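Local coordinates for protein tyrosine aminotransferase (Leishmania infantum, PDB 4IX8) that probably transfers the amino group of tyrosine to 2-oxoglutarate, using pyridoxal phosphate as cofactor, at residues N218-V232 with V256-F268. Sequence-based numbering, arbitrary orientation.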
# COMPACT_ATOMS: atom_id res chain seq x y z
N ASN A 218 3.10 -13.48 16.73
CA ASN A 218 3.03 -13.51 18.17
C ASN A 218 2.84 -12.12 18.78
O ASN A 218 3.73 -11.31 18.69
CB ASN A 218 4.28 -14.13 18.74
CG ASN A 218 4.24 -14.19 20.26
OD1 ASN A 218 3.35 -14.81 20.83
ND2 ASN A 218 5.15 -13.50 20.91
N PRO A 219 1.71 -11.85 19.43
CA PRO A 219 0.58 -12.75 19.64
C PRO A 219 -0.10 -13.11 18.35
O PRO A 219 0.02 -12.34 17.39
CB PRO A 219 -0.34 -11.94 20.56
CG PRO A 219 0.55 -10.96 21.26
CD PRO A 219 1.59 -10.61 20.20
N SER A 220 -0.90 -14.18 18.36
CA SER A 220 -1.40 -14.76 17.11
C SER A 220 -2.84 -14.39 16.70
O SER A 220 -3.75 -14.41 17.51
CB SER A 220 -1.32 -16.27 17.19
OG SER A 220 -2.16 -16.82 16.19
N ASN A 221 -2.99 -13.98 15.44
CA ASN A 221 -4.23 -14.05 14.69
C ASN A 221 -4.08 -15.27 13.77
O ASN A 221 -3.20 -15.24 12.93
CB ASN A 221 -4.44 -12.75 13.87
CG ASN A 221 -5.58 -12.85 12.89
OD1 ASN A 221 -6.33 -13.85 12.89
ND2 ASN A 221 -5.75 -11.82 12.05
N PRO A 222 -4.96 -16.29 13.85
CA PRO A 222 -6.26 -16.36 14.51
C PRO A 222 -6.33 -17.01 15.90
O PRO A 222 -7.45 -17.04 16.39
CB PRO A 222 -7.07 -17.23 13.54
CG PRO A 222 -6.05 -18.23 13.07
CD PRO A 222 -4.72 -17.52 13.06
N CYS A 223 -5.23 -17.46 16.52
CA CYS A 223 -5.33 -18.41 17.67
C CYS A 223 -5.50 -17.74 19.05
O CYS A 223 -5.93 -18.38 20.01
CB CYS A 223 -4.08 -19.30 17.72
SG CYS A 223 -3.79 -20.21 16.20
N GLY A 224 -5.11 -16.47 19.15
CA GLY A 224 -5.20 -15.73 20.40
C GLY A 224 -4.09 -16.06 21.38
O GLY A 224 -4.13 -15.68 22.56
N SER A 225 -3.10 -16.79 20.91
CA SER A 225 -2.01 -17.25 21.76
C SER A 225 -1.04 -16.14 22.06
O SER A 225 -0.87 -15.20 21.27
CB SER A 225 -1.26 -18.40 21.10
OG SER A 225 -0.77 -17.99 19.81
N ASN A 226 -0.38 -16.29 23.20
CA ASN A 226 0.72 -15.44 23.60
C ASN A 226 1.83 -16.31 24.09
O ASN A 226 1.72 -16.90 25.15
CB ASN A 226 0.30 -14.46 24.69
CG ASN A 226 1.44 -13.59 25.13
OD1 ASN A 226 2.09 -12.92 24.30
ND2 ASN A 226 1.70 -13.57 26.43
N PHE A 227 2.90 -16.38 23.30
CA PHE A 227 4.03 -17.27 23.57
C PHE A 227 4.79 -16.99 24.85
O PHE A 227 5.11 -15.85 25.16
CB PHE A 227 5.02 -17.19 22.41
CG PHE A 227 4.58 -17.88 21.14
CD1 PHE A 227 3.60 -18.85 21.15
CD2 PHE A 227 5.18 -17.56 19.91
CE1 PHE A 227 3.22 -19.50 19.98
CE2 PHE A 227 4.80 -18.22 18.73
CZ PHE A 227 3.82 -19.17 18.76
N SER A 228 5.14 -18.05 25.56
CA SER A 228 6.04 -17.96 26.71
C SER A 228 7.43 -17.49 26.23
O SER A 228 7.79 -17.67 25.08
CB SER A 228 6.15 -19.32 27.41
OG SER A 228 6.87 -20.25 26.56
N ARG A 229 8.22 -16.95 27.14
CA ARG A 229 9.55 -16.56 26.84
C ARG A 229 10.30 -17.79 26.35
O ARG A 229 11.02 -17.74 25.36
CB ARG A 229 10.24 -15.95 28.07
CG ARG A 229 11.67 -15.55 27.80
CD ARG A 229 12.28 -14.72 28.92
NE ARG A 229 13.60 -14.27 28.50
CZ ARG A 229 13.85 -13.12 27.86
NH1 ARG A 229 12.86 -12.27 27.59
NH2 ARG A 229 15.09 -12.82 27.49
N ALA A 230 10.04 -18.92 26.98
CA ALA A 230 10.84 -20.12 26.70
C ALA A 230 10.60 -20.61 25.28
O ALA A 230 11.52 -21.09 24.61
CB ALA A 230 10.53 -21.23 27.72
N HIS A 231 9.38 -20.51 24.80
CA HIS A 231 9.10 -20.94 23.44
C HIS A 231 9.74 -19.97 22.43
O HIS A 231 10.25 -20.40 21.39
CB HIS A 231 7.60 -21.04 23.21
CG HIS A 231 7.20 -21.62 21.88
ND1 HIS A 231 7.64 -22.86 21.43
CD2 HIS A 231 6.39 -21.13 20.92
CE1 HIS A 231 7.10 -23.10 20.25
NE2 HIS A 231 6.36 -22.06 19.90
N VAL A 232 9.72 -18.67 22.72
CA VAL A 232 10.32 -17.71 21.80
C VAL A 232 11.85 -17.94 21.77
O VAL A 232 12.47 -17.96 20.70
CB VAL A 232 9.99 -16.27 22.20
CG1 VAL A 232 10.72 -15.28 21.29
CG2 VAL A 232 8.47 -16.02 22.11
N VAL A 256 -2.09 -8.04 24.94
CA VAL A 256 -2.07 -9.23 25.79
C VAL A 256 -3.09 -9.08 26.90
O VAL A 256 -3.20 -8.00 27.50
CB VAL A 256 -0.69 -9.45 26.40
CG1 VAL A 256 -0.68 -10.74 27.28
CG2 VAL A 256 0.35 -9.52 25.32
N LEU A 257 -3.78 -10.17 27.23
CA LEU A 257 -4.84 -10.20 28.25
C LEU A 257 -4.37 -10.76 29.60
O LEU A 257 -3.28 -11.30 29.71
CB LEU A 257 -6.02 -11.05 27.78
CG LEU A 257 -6.46 -10.90 26.33
CD1 LEU A 257 -7.70 -11.73 26.07
CD2 LEU A 257 -6.72 -9.45 26.01
N ASN A 258 -5.19 -10.61 30.62
CA ASN A 258 -4.98 -11.32 31.88
C ASN A 258 -3.60 -11.06 32.52
O ASN A 258 -3.04 -11.96 33.13
CB ASN A 258 -5.17 -12.84 31.65
CG ASN A 258 -6.53 -13.18 31.02
OD1 ASN A 258 -7.54 -12.53 31.33
ND2 ASN A 258 -6.55 -14.16 30.10
N ASN A 259 -3.09 -9.82 32.44
CA ASN A 259 -1.80 -9.47 33.05
C ASN A 259 -0.63 -10.31 32.48
O ASN A 259 0.40 -10.49 33.13
CB ASN A 259 -1.86 -9.62 34.57
N GLY A 260 -0.83 -10.84 31.28
CA GLY A 260 0.18 -11.63 30.59
C GLY A 260 1.43 -10.82 30.25
O GLY A 260 1.40 -9.60 30.24
N ILE A 261 2.53 -11.52 30.00
CA ILE A 261 3.78 -10.90 29.59
C ILE A 261 4.02 -11.12 28.12
O ILE A 261 4.03 -12.24 27.64
CB ILE A 261 4.98 -11.47 30.35
CG1 ILE A 261 4.82 -11.21 31.85
CG2 ILE A 261 6.31 -10.86 29.84
CD1 ILE A 261 5.65 -12.19 32.67
N PHE A 262 4.25 -10.04 27.39
CA PHE A 262 4.55 -10.17 26.00
C PHE A 262 6.06 -10.27 25.87
O PHE A 262 6.80 -9.51 26.50
CB PHE A 262 4.01 -9.02 25.19
CG PHE A 262 4.59 -8.96 23.79
CD1 PHE A 262 4.36 -9.97 22.88
CD2 PHE A 262 5.34 -7.87 23.39
CE1 PHE A 262 4.90 -9.91 21.61
CE2 PHE A 262 5.87 -7.80 22.11
CZ PHE A 262 5.64 -8.81 21.22
N THR A 263 6.51 -11.26 25.11
CA THR A 263 7.93 -11.45 24.83
C THR A 263 8.23 -11.16 23.37
O THR A 263 7.93 -11.98 22.49
CB THR A 263 8.39 -12.91 25.15
OG1 THR A 263 8.08 -13.26 26.51
CG2 THR A 263 9.88 -13.05 24.98
N SER A 264 8.87 -10.02 23.11
CA SER A 264 9.27 -9.66 21.74
C SER A 264 10.56 -10.37 21.36
O SER A 264 11.40 -10.61 22.20
CB SER A 264 9.45 -8.13 21.64
OG SER A 264 9.95 -7.73 20.36
N VAL A 265 10.73 -10.71 20.08
CA VAL A 265 11.97 -11.37 19.66
C VAL A 265 13.12 -10.40 19.84
O VAL A 265 14.29 -10.78 19.79
CB VAL A 265 11.91 -11.90 18.19
CG1 VAL A 265 10.84 -12.95 18.07
CG2 VAL A 265 11.67 -10.78 17.20
N ALA A 266 12.79 -9.14 20.06
CA ALA A 266 13.79 -8.12 20.38
C ALA A 266 14.47 -8.32 21.74
O ALA A 266 15.60 -7.84 21.93
CB ALA A 266 13.15 -6.76 20.35
N ASP A 267 13.77 -8.96 22.68
CA ASP A 267 14.22 -9.01 24.09
C ASP A 267 15.16 -10.17 24.37
O ASP A 267 14.99 -10.88 25.36
CB ASP A 267 13.00 -9.11 25.01
CG ASP A 267 13.33 -8.85 26.46
OD1 ASP A 267 14.30 -8.11 26.72
OD2 ASP A 267 12.62 -9.41 27.33
N PHE A 268 16.17 -10.33 23.54
CA PHE A 268 17.10 -11.45 23.65
C PHE A 268 18.49 -11.03 23.26
O PHE A 268 18.68 -10.12 22.47
CB PHE A 268 16.68 -12.62 22.77
CG PHE A 268 15.46 -13.34 23.26
CD1 PHE A 268 15.59 -14.43 24.12
CD2 PHE A 268 14.19 -12.94 22.87
CE1 PHE A 268 14.47 -15.11 24.59
CE2 PHE A 268 13.06 -13.62 23.33
CZ PHE A 268 13.20 -14.70 24.20
O HOH W 1 7.36 -12.56 19.98
O HOH W 2 4.74 -13.44 23.92
O HOH W 3 5.75 -14.15 27.15
O HOH W 4 10.14 -12.10 28.24
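The start of helix 229-242 runs past residues 256-268, in the loop between strands 246-249 and 274-279, with the CA atoms of R229 and T263 5.7 Å apart. Segment 218-232 leads from sheet strand 211-217 of this class I aminotransferase into that helix, N-capped by S228, whose OG accepts from H231 N. The R229 side chain is extended from CG to NE. R229 NH1 meets D267 OD2 from above the carboxylate plane in a 2.9 Å salt bridge; R229 NH2 donates to D267 O, also at 2.9 Å. The guanidinium lies flat on a face of the F268 ring, planes 16° apart, a cation-pi stack. D267 is shared: Q127 binds OD2 and R131 pairs with OD1. V232 CG1 packs on F268 CE2 at 3.5 Å. N226 ND2 gives a nearly straight bond to I261 O (2.9 Å, 168°). The N218 amide bridges both sides: OD1 accepts from F227 N, while water links ND2 to T263 O. Another water joins T263 OG1 to R229 NH1. P219 CD lies 3.7 Å from F262 CE1. N221, in 218-232 but away from this interface, hydrogen-bonds O3 of the cofactor-modified lysine at 282. Direct and water-mediated bonds thus tie the cofactor-binding segment to the loop, while ring and carboxylate probably stabilise the R229 charge.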